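Local coordinates for sporulation inhibitor of replication protein SirA (Bacillus subtilis, PDB 4TPS) that inhibits the initiation of DNA replication during sporulation, preventing overinitiation and so enforcing diploidy, at residues F121-V124 and L125-S129. Numbering follows the deposited sequence.
Sequences FFEV and LRKVS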
# COMPACT_ATOMS: atom_id res chain seq x y z
N PHE A 121 -4.06 -22.16 1.99
CA PHE A 121 -3.19 -21.06 2.36
C PHE A 121 -3.97 -19.87 2.95
O PHE A 121 -3.55 -19.27 3.95
CB PHE A 121 -2.34 -20.64 1.18
CG PHE A 121 -1.31 -21.69 0.76
CD1 PHE A 121 -0.36 -22.13 1.64
CD2 PHE A 121 -1.28 -22.15 -0.53
CE1 PHE A 121 0.59 -23.07 1.29
CE2 PHE A 121 -0.34 -23.10 -0.92
CZ PHE A 121 0.60 -23.55 0.00
N PHE A 122 -5.11 -19.54 2.36
CA PHE A 122 -5.91 -18.40 2.81
C PHE A 122 -6.38 -18.66 4.22
O PHE A 122 -6.50 -17.71 5.00
CB PHE A 122 -7.15 -18.11 1.93
CG PHE A 122 -6.85 -17.60 0.52
CD1 PHE A 122 -5.68 -16.98 0.21
CD2 PHE A 122 -7.85 -17.65 -0.46
CE1 PHE A 122 -5.42 -16.52 -1.07
CE2 PHE A 122 -7.62 -17.18 -1.74
CZ PHE A 122 -6.41 -16.56 -2.02
N GLU A 123 -6.70 -19.90 4.56
CA GLU A 123 -7.16 -20.21 5.92
C GLU A 123 -6.02 -19.96 6.95
O GLU A 123 -6.27 -19.44 8.03
CB GLU A 123 -7.60 -21.66 6.03
CG GLU A 123 -8.37 -21.94 7.28
CD GLU A 123 -9.84 -21.47 7.23
OE1 GLU A 123 -10.58 -21.83 8.17
OE2 GLU A 123 -10.29 -20.73 6.32
N VAL A 124 -4.77 -20.30 6.61
CA VAL A 124 -3.66 -20.01 7.53
C VAL A 124 -3.54 -18.47 7.70
O VAL A 124 -3.50 -17.94 8.81
CB VAL A 124 -2.37 -20.61 6.99
CG1 VAL A 124 -1.15 -20.15 7.77
CG2 VAL A 124 -2.46 -22.14 6.98
N LEU A 125 -3.56 -17.76 6.60
CA LEU A 125 -3.42 -16.29 6.58
C LEU A 125 -4.52 -15.59 7.38
O LEU A 125 -4.24 -14.73 8.19
CB LEU A 125 -3.42 -15.77 5.12
CG LEU A 125 -2.15 -16.15 4.33
CD1 LEU A 125 -2.33 -15.77 2.87
CD2 LEU A 125 -0.93 -15.50 4.85
N ARG A 126 -5.76 -16.00 7.21
CA ARG A 126 -6.87 -15.34 7.84
C ARG A 126 -6.85 -15.59 9.35
O ARG A 126 -7.38 -14.79 10.08
CB ARG A 126 -8.20 -15.66 7.18
CG ARG A 126 -8.81 -17.00 7.54
CD ARG A 126 -9.96 -17.33 6.60
NE ARG A 126 -10.69 -18.45 7.19
CZ ARG A 126 -11.95 -18.42 7.61
NH1 ARG A 126 -12.72 -17.33 7.51
NH2 ARG A 126 -12.46 -19.51 8.14
N LYS A 127 -6.23 -16.69 9.80
CA LYS A 127 -6.07 -16.90 11.23
C LYS A 127 -4.86 -16.16 11.85
O LYS A 127 -4.74 -15.99 13.05
CB LYS A 127 -5.98 -18.41 11.48
CG LYS A 127 -7.30 -19.13 11.19
CD LYS A 127 -7.12 -20.62 11.30
CE LYS A 127 -8.37 -21.41 10.95
NZ LYS A 127 -8.10 -22.83 10.52
N VAL A 128 -3.96 -15.69 11.02
CA VAL A 128 -2.85 -14.88 11.45
C VAL A 128 -3.27 -13.43 11.58
O VAL A 128 -2.88 -12.76 12.55
CB VAL A 128 -1.69 -15.03 10.47
CG1 VAL A 128 -0.61 -13.95 10.69
CG2 VAL A 128 -1.10 -16.43 10.61
N SER A 129 -4.04 -12.93 10.62
CA SER A 129 -4.51 -11.53 10.67
C SER A 129 -5.73 -11.33 9.83
O SER A 129 -5.82 -11.94 8.76
CB SER A 129 -3.39 -10.62 10.13
OG SER A 129 -3.82 -9.26 10.01
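Glu123 sets its CG opposite the backbone N (chi1 -166°) and bends at chi2, while Arg126, with CG between its backbone N and carbonyl carbon (chi1 79°), runs extended to NE, so that the two side chains lie side by side. Glu123 then meets the edge of the guanidinium with both oxygens. Arg126 NH2 gives a nearly straight bond to the syn side of Glu123 OE1 at 3.0 Å, the planes of the two groups being 38° apart; Arg126 NE lies 2.5 Å from Glu123 OE2, bent and too short to be taken at face value. The extended Lys127 chain passes Glu123 O and slants across the glutamate, bringing Lys127 NZ to 3.6 Å from Glu123 OE1, a longer salt bridge. Because Arg126 NH1 also bonds to Asn146 O, an alanine here would probably leave Glu123 with Lys127 as its remaining cationic partner in this network and Asn146 O without this N-H donor. On the inner side, Leu125 CD1 lies loosely at the edge of the Phe122 ring, 4.4 Å from Phe122 CD1, and both side chains rest on Leu145 and strand 106-113. Ion pairs at i to i+3 and i to i+4 on the polar face, with apolar side chains turned to the antiparallel sheet, mark helix 116-128 as amphipathic.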